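Local coordinates for nicotinate phosphoribosyltransferase (Vibrio cholerae, PDB 4HL7), which probably makes nicotinate beta-D-ribonucleotide from nicotinate and 5-phospho-alpha-D-ribose 1-diphosphate at the expense of ATP, a step in NAD(+) biosynthesis, at residues 291-294 with 300-303; 321-326 with 337-342. One frame throughout, in Å; residues are numbered along the deposited sequence.

Contact 1 (291-294 with 300-303)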
ATOM      1  N   VAL A 291       2.194   6.306 -13.511  1.00 13.93           N
ATOM      2  CA  VAL A 291       1.938   6.971 -12.233  1.00 13.96           C
ATOM      3  C   VAL A 291       0.704   6.333 -11.564  1.00 15.31           C
ATOM      4  O   VAL A 291      -0.154   5.720 -12.248  1.00 14.68           O
ATOM      5  CB  VAL A 291       1.681   8.497 -12.416  1.00 15.29           C
ATOM      6  CG1 VAL A 291       2.997   9.209 -12.731  1.00 15.86           C
ATOM      7  CG2 VAL A 291       0.629   8.775 -13.549  1.00 16.82           C
ATOM      8  N   ARG A 292       0.569   6.573 -10.266  1.00 15.79           N
ATOM      9  CA  ARG A 292      -0.541   5.983  -9.488  1.00 17.03           C
ATOM     10  C   ARG A 292      -1.403   7.098  -8.912  1.00 16.66           C
ATOM     11  O   ARG A 292      -0.873   8.073  -8.350  1.00 14.73           O
ATOM     12  CB  ARG A 292       0.027   5.105  -8.348  1.00 16.48           C
ATOM     13  CG  ARG A 292      -1.070   4.424  -7.492  1.00 18.78           C
ATOM     14  CD  ARG A 292      -0.448   3.481  -6.425  1.00 23.35           C
ATOM     15  NE  ARG A 292      -0.540   4.190  -5.157  1.00 38.65           N
ATOM     16  CZ  ARG A 292       0.450   4.423  -4.293  1.00 40.23           C
ATOM     17  NH1 ARG A 292       0.201   5.188  -3.228  1.00 43.78           N
ATOM     18  NH2 ARG A 292       1.649   3.860  -4.426  1.00 40.10           N
ATOM     19  N   HIS A 293      -2.721   6.912  -8.985  1.00 15.55           N
ATOM     20  CA  HIS A 293      -3.670   7.870  -8.398  1.00 16.01           C
ATOM     21  C   HIS A 293      -4.120   7.362  -7.060  1.00 15.84           C
ATOM     22  O   HIS A 293      -4.583   6.225  -6.963  1.00 17.01           O
ATOM     23  CB  HIS A 293      -4.904   7.973  -9.286  1.00 14.83           C
ATOM     24  CG  HIS A 293      -5.987   8.811  -8.696  1.00 14.78           C
ATOM     25  ND1 HIS A 293      -7.069   8.269  -8.112  1.00 16.10           N
ATOM     26  CD2 HIS A 293      -6.062  10.177  -8.479  1.00 14.64           C
ATOM     27  CE1 HIS A 293      -7.827   9.230  -7.591  1.00 15.22           C
ATOM     28  NE2 HIS A 293      -7.208  10.404  -7.802  1.00 16.51           N
ATOM     29  N   ASP A 294      -4.036   8.201  -6.024  1.00 16.49           N
ATOM     30  CA  ASP A 294      -4.455   7.750  -4.682  1.00 18.86           C
ATOM     31  C   ASP A 294      -5.281   8.750  -3.875  1.00 22.93           C
ATOM     32  O   ASP A 294      -5.656   8.453  -2.763  1.00 23.09           O
ATOM     33  CB  ASP A 294      -3.225   7.382  -3.855  1.00 22.65           C
ATOM     34  CG  ASP A 294      -3.562   6.415  -2.663  1.00 34.44           C
ATOM     35  OD1 ASP A 294      -3.084   6.686  -1.518  1.00 33.40           O
ATOM     36  OD2 ASP A 294      -4.313   5.409  -2.848  1.00 31.70           O
ATOM     37  N   ARG A 300     -10.014  14.419 -13.115  1.00 17.10           N
ATOM     38  CA  ARG A 300      -9.141  15.600 -13.162  1.00 18.01           C
ATOM     39  C   ARG A 300      -7.646  15.211 -13.117  1.00 18.26           C
ATOM     40  O   ARG A 300      -6.826  15.808 -13.790  1.00 18.22           O
ATOM     41  CB  ARG A 300      -9.426  16.504 -11.982  1.00 19.49           C
ATOM     42  CG  ARG A 300      -8.712  17.871 -12.119  1.00 23.01           C
ATOM     43  N   TRP A 301      -7.312  14.263 -12.252  1.00 16.73           N
ATOM     44  CA  TRP A 301      -5.919  13.769 -12.117  1.00 16.97           C
ATOM     45  C   TRP A 301      -5.437  13.199 -13.434  1.00 17.02           C
ATOM     46  O   TRP A 301      -4.341  13.552 -13.935  1.00 17.37           O
ATOM     47  CB  TRP A 301      -5.871  12.676 -11.045  1.00 15.26           C
ATOM     48  CG  TRP A 301      -4.502  12.008 -10.896  1.00 15.49           C
ATOM     49  CD1 TRP A 301      -3.384  12.430 -10.107  1.00 15.95           C
ATOM     50  CD2 TRP A 301      -4.114  10.799 -11.522  1.00 15.27           C
ATOM     51  NE1 TRP A 301      -2.335  11.526 -10.277  1.00 16.54           N
ATOM     52  CE2 TRP A 301      -2.744  10.503 -11.087  1.00 15.62           C
ATOM     53  CE3 TRP A 301      -4.771   9.893 -12.368  1.00 14.59           C
ATOM     54  CZ2 TRP A 301      -2.073   9.393 -11.530  1.00 15.24           C
ATOM     55  CZ3 TRP A 301      -4.084   8.770 -12.809  1.00 15.40           C
ATOM     56  CH2 TRP A 301      -2.742   8.536 -12.412  1.00 16.10           C
ATOM     57  N   GLY A 302      -6.220  12.283 -13.989  1.00 15.78           N
ATOM     58  CA  GLY A 302      -5.753  11.554 -15.184  1.00 16.91           C
ATOM     59  C   GLY A 302      -5.671  12.553 -16.328  1.00 18.02           C
ATOM     60  O   GLY A 302      -4.744  12.487 -17.158  1.00 15.71           O
ATOM     61  N   ASP A 303      -6.639  13.500 -16.391  1.00 15.97           N
ATOM     62  CA  ASP A 303      -6.617  14.481 -17.512  1.00 16.97           C
ATOM     63  C   ASP A 303      -5.357  15.329 -17.393  1.00 17.90           C
ATOM     64  O   ASP A 303      -4.704  15.664 -18.403  1.00 16.76           O
ATOM     65  CB  ASP A 303      -7.870  15.390 -17.506  1.00 18.78           C
ATOM     66  CG  ASP A 303      -9.079  14.708 -18.071  1.00 22.30           C
ATOM     67  OD1 ASP A 303      -8.935  13.715 -18.803  1.00 21.16           O
ATOM     68  OD2 ASP A 303     -10.203  15.172 -17.768  1.00 21.43           O
TER
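Trp301 of helix 298-311 lays its indole against His293, Val291 and the backbone between them on strand 290-293. The apolar part of the contact centres on the six-membered ring of the indole. His293 CB stands over one face of it, 3.5 Å from the ring centroid and only 5° off the normal, a well-aligned CH-pi contact. At the far rim of the indole, Val291 CG2 reaches Trp301 CZ2 at 3.4 Å. The short, branched valine puts a methyl on this rim, and the broad tryptophan probably makes up most of the distance from helix to strand.

The two aromatic rings meet obliquely, their planes at 56°, and His293 CD2 comes to 3.4 Å from Trp301 CG. With its CG anti to the backbone N (chi1 175°), Trp301 carries the indole off the helix and across to the strand, where it runs antiparallel to the histidine side chain.

Among the polar groups, the indole NE1 is hydrogen-bonded to Thr268 OG1, which satisfies a buried N-H and probably helps fix the rotation of the ring, while His293 NE2 makes a weak bond to Gly296 O. Arg292, whose CB points away from the helix, bonds through NH2 to Thr229 OG1 instead; Arg292 and Asp294 touch His232, the predicted phosphohistidine, unmodified here.

Strand and helix open a beta-alpha-beta unit that strand 320-323 completes, consistent with the family's TIM-barrel clan. Ile273 of helix 273-279 touches the indole, and Phe321 and Phe323 bring their rings against it.

Contact 2 (321-326 with 337-342)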
ATOM      1  N   PHE A 321      -1.600   4.222 -15.986  1.00 14.78           N
ATOM      2  CA  PHE A 321      -2.164   4.825 -14.756  1.00 14.96           C
ATOM      3  C   PHE A 321      -2.688   3.702 -13.891  1.00 15.69           C
ATOM      4  O   PHE A 321      -3.472   2.906 -14.368  1.00 15.27           O
ATOM      5  CB  PHE A 321      -3.412   5.631 -15.096  1.00 15.23           C
ATOM      6  CG  PHE A 321      -3.135   6.952 -15.765  1.00 16.38           C
ATOM      7  CD1 PHE A 321      -1.830   7.483 -15.796  1.00 16.24           C
ATOM      8  CD2 PHE A 321      -4.214   7.708 -16.305  1.00 19.02           C
ATOM      9  CE1 PHE A 321      -1.590   8.731 -16.365  1.00 18.55           C
ATOM     10  CE2 PHE A 321      -3.935   8.968 -16.902  1.00 17.69           C
ATOM     11  CZ  PHE A 321      -2.653   9.441 -16.924  1.00 18.93           C
ATOM     12  N   ILE A 322      -2.239   3.618 -12.643  1.00 16.47           N
ATOM     13  CA  ILE A 322      -2.863   2.677 -11.670  1.00 16.42           C
ATOM     14  C   ILE A 322      -3.736   3.548 -10.777  1.00 15.98           C
ATOM     15  O   ILE A 322      -3.228   4.476 -10.117  1.00 16.79           O
ATOM     16  CB  ILE A 322      -1.809   1.968 -10.778  1.00 16.72           C
ATOM     17  CG1 ILE A 322      -0.818   1.224 -11.687  1.00 22.27           C
ATOM     18  CG2 ILE A 322      -2.523   1.025  -9.779  1.00 17.12           C
ATOM     19  CD1 ILE A 322      -0.215  -0.049 -11.107  1.00 28.66           C
ATOM     20  N   PHE A 323      -5.038   3.285 -10.790  1.00 13.93           N
ATOM     21  CA  PHE A 323      -5.995   3.953  -9.886  1.00 15.37           C
ATOM     22  C   PHE A 323      -6.139   3.064  -8.634  1.00 16.88           C
ATOM     23  O   PHE A 323      -6.331   1.870  -8.770  1.00 18.80           O
ATOM     24  CB  PHE A 323      -7.347   4.067 -10.603  1.00 14.42           C
ATOM     25  CG  PHE A 323      -7.310   4.988 -11.753  1.00 15.14           C
ATOM     26  CD1 PHE A 323      -7.407   6.360 -11.552  1.00 16.00           C
ATOM     27  CD2 PHE A 323      -7.135   4.488 -13.048  1.00 16.44           C
ATOM     28  CE1 PHE A 323      -7.363   7.249 -12.650  1.00 17.52           C
ATOM     29  CE2 PHE A 323      -7.094   5.388 -14.154  1.00 18.34           C
ATOM     30  CZ  PHE A 323      -7.189   6.752 -13.922  1.00 17.33           C
ATOM     31  N   SER A 324      -5.993   3.637  -7.450  1.00 18.37           N
ATOM     32  CA  SER A 324      -5.990   2.836  -6.205  1.00 18.18           C
ATOM     33  C   SER A 324      -6.772   3.463  -5.041  1.00 21.24           C
ATOM     34  O   SER A 324      -6.644   2.981  -3.900  1.00 19.83           O
ATOM     35  CB  SER A 324      -4.544   2.583  -5.753  1.00 18.26           C
ATOM     36  OG  SER A 324      -3.901   3.813  -5.334  1.00 20.81           O
ATOM     37  N   ASP A 325      -7.601   4.470  -5.320  1.00 17.79           N
ATOM     38  CA  ASP A 325      -8.269   5.210  -4.232  1.00 20.16           C
ATOM     39  C   ASP A 325      -9.621   4.631  -3.838  1.00 19.64           C
ATOM     40  O   ASP A 325     -10.677   5.164  -4.213  1.00 23.67           O
ATOM     41  CB  ASP A 325      -8.432   6.710  -4.555  1.00 20.42           C
ATOM     42  CG  ASP A 325      -8.880   7.521  -3.339  1.00 26.59           C
ATOM     43  OD1 ASP A 325      -8.782   7.027  -2.204  1.00 24.18           O
ATOM     44  OD2 ASP A 325      -9.366   8.635  -3.525  1.00 29.01           O
ATOM     45  N   GLY A 326      -9.601   3.561  -3.048  1.00 20.40           N
ATOM     46  CA  GLY A 326     -10.800   2.980  -2.479  1.00 20.78           C
ATOM     47  C   GLY A 326     -11.831   2.577  -3.528  1.00 20.78           C
ATOM     48  O   GLY A 326     -13.013   2.859  -3.388  1.00 22.80           O
ATOM     49  N   GLU A 337     -14.322   3.809 -19.228  1.00 17.46           N
ATOM     50  CA  GLU A 337     -14.958   4.548 -20.330  1.00 20.60           C
ATOM     51  C   GLU A 337     -14.295   5.902 -20.545  1.00 20.46           C
ATOM     52  O   GLU A 337     -14.162   6.369 -21.699  1.00 21.76           O
ATOM     53  CB  GLU A 337     -16.452   4.693 -20.048  1.00 19.48           C
ATOM     54  CG  GLU A 337     -17.122   3.326 -20.228  1.00 21.36           C
ATOM     55  CD  GLU A 337     -18.576   3.247 -19.805  1.00 25.54           C
ATOM     56  OE1 GLU A 337     -19.298   2.502 -20.478  1.00 23.39           O
ATOM     57  OE2 GLU A 337     -19.002   3.905 -18.799  1.00 27.13           O
ATOM     58  N   TYR A 338     -13.962   6.577 -19.453  1.00 18.40           N
ATOM     59  CA  TYR A 338     -13.446   7.917 -19.533  1.00 19.77           C
ATOM     60  C   TYR A 338     -12.035   7.927 -20.157  1.00 20.70           C
ATOM     61  O   TYR A 338     -11.667   8.892 -20.806  1.00 20.82           O
ATOM     62  CB  TYR A 338     -13.341   8.548 -18.152  1.00 19.80           C
ATOM     63  CG  TYR A 338     -13.106  10.053 -18.148  1.00 21.53           C
ATOM     64  CD1 TYR A 338     -14.180  10.948 -18.308  1.00 21.74           C
ATOM     65  CD2 TYR A 338     -11.832  10.589 -17.945  1.00 19.25           C
ATOM     66  CE1 TYR A 338     -13.972  12.337 -18.290  1.00 23.96           C
ATOM     67  CE2 TYR A 338     -11.608  11.952 -17.933  1.00 20.80           C
ATOM     68  CZ  TYR A 338     -12.672  12.836 -18.084  1.00 23.07           C
ATOM     69  OH  TYR A 338     -12.413  14.184 -18.020  1.00 25.38           O
ATOM     70  N   PHE A 339     -11.254   6.880 -19.886  1.00 18.60           N
ATOM     71  CA  PHE A 339      -9.822   6.853 -20.322  1.00 18.74           C
ATOM     72  C   PHE A 339      -9.540   5.949 -21.528  1.00 21.63           C
ATOM     73  O   PHE A 339      -8.407   5.882 -22.005  1.00 22.19           O
ATOM     74  CB  PHE A 339      -8.861   6.609 -19.116  1.00 16.94           C
ATOM     75  CG  PHE A 339      -8.781   7.777 -18.197  1.00 17.13           C
ATOM     76  CD1 PHE A 339      -9.339   7.720 -16.906  1.00 16.48           C
ATOM     77  CD2 PHE A 339      -8.187   8.948 -18.608  1.00 16.98           C
ATOM     78  CE1 PHE A 339      -9.308   8.826 -16.056  1.00 14.87           C
ATOM     79  CE2 PHE A 339      -8.101  10.076 -17.767  1.00 17.82           C
ATOM     80  CZ  PHE A 339      -8.662  10.027 -16.467  1.00 16.40           C
ATOM     81  N   ALA A 340     -10.596   5.322 -22.055  1.00 21.21           N
ATOM     82  CA  ALA A 340     -10.472   4.407 -23.196  1.00 21.37           C
ATOM     83  C   ALA A 340      -9.796   5.134 -24.355  1.00 20.37           C
ATOM     84  O   ALA A 340     -10.132   6.288 -24.663  1.00 20.26           O
ATOM     85  CB  ALA A 340     -11.854   3.859 -23.615  1.00 20.18           C
ATOM     86  N   GLY A 341      -8.777   4.494 -24.918  1.00 22.46           N
ATOM     87  CA  GLY A 341      -8.039   5.047 -26.066  1.00 23.10           C
ATOM     88  C   GLY A 341      -7.013   6.126 -25.749  1.00 23.10           C
ATOM     89  O   GLY A 341      -6.287   6.555 -26.626  1.00 22.12           O
ATOM     90  N   ARG A 342      -6.920   6.564 -24.487  1.00 18.32           N
ATOM     91  CA  ARG A 342      -6.123   7.704 -24.176  1.00 17.87           C
ATOM     92  C   ARG A 342      -4.845   7.351 -23.366  1.00 16.86           C
ATOM     93  O   ARG A 342      -3.914   8.129 -23.359  1.00 18.43           O
ATOM     94  CB  ARG A 342      -6.933   8.752 -23.379  1.00 18.58           C
ATOM     95  CG  ARG A 342      -8.240   9.198 -24.088  1.00 20.67           C
ATOM     96  CD  ARG A 342      -9.073   9.953 -23.054  1.00 20.96           C
ATOM     97  NE  ARG A 342      -8.430  11.213 -22.764  1.00 21.97           N
ATOM     98  CZ  ARG A 342      -8.699  11.965 -21.682  1.00 22.47           C
ATOM     99  NH1 ARG A 342      -9.624  11.608 -20.836  1.00 23.47           N
ATOM    100  NH2 ARG A 342      -8.059  13.110 -21.483  1.00 22.73           N
TER
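Phe339, at the end of helix 329-339, meets Phe323 and Phe321 of strand 320-323 in a three-ring aromatic cluster within the beta-alpha-beta unit completed by strand 344-349. Phe339 has the most area buried here, since its ring serves both strand residues. Phe323 extends its far end to it, with CZ 3.7 Å from Phe339 CE1. Their planes lie at 28°, but the rings are displaced, with little of one over the other. Phe321 instead presents its edge to the face of Phe339, T-shaped, with the planes at 87° and the centroids 6.0 Å apart; its CE2 is 4.4 Å from Phe339 CE2.

Phe321 and Phe323 are two apart on the strand, so both side chains leave on the helix side. Phenylalanine suits all three places: a long, flat, apolar group bridges from strand to helix and brings no polar atom into the buried layer. Ile345 of strand 344-349 and Ile306 of helix 298-311 also pack against Phe339.

Beyond the ring the chain leaves the helix in a type II beta turn, with Gly341 suited to its third position. A backbone hydrogen bond of 3.0 Å from Arg342 N to Phe339 O closes it.

Contacts 1 and 2 occupy overlapping beta-alpha-beta units of one parallel sheet that share strand 320-323, and both are strand-to-helix packings whose touching residues are buried. Strands 290-293 and 320-323 are joined by a backbone hydrogen bond, His293 N to Ile322 O at 2.7 Å. Contact 1 mixes aromatic, aliphatic and backbone atoms; contact 2 is wholly phenylalanine, and its Phe321 and Phe323 also meet Trp301 of contact 1, which ties the two together. On the outer side polar residues meet: Asp303 of helix 298-311 forms a salt bridge with Arg342. Ser324 OG joins His293 O and Asp294 OD2, linking the C-terminal end of strand 290-293 to the loop after strand 320-323.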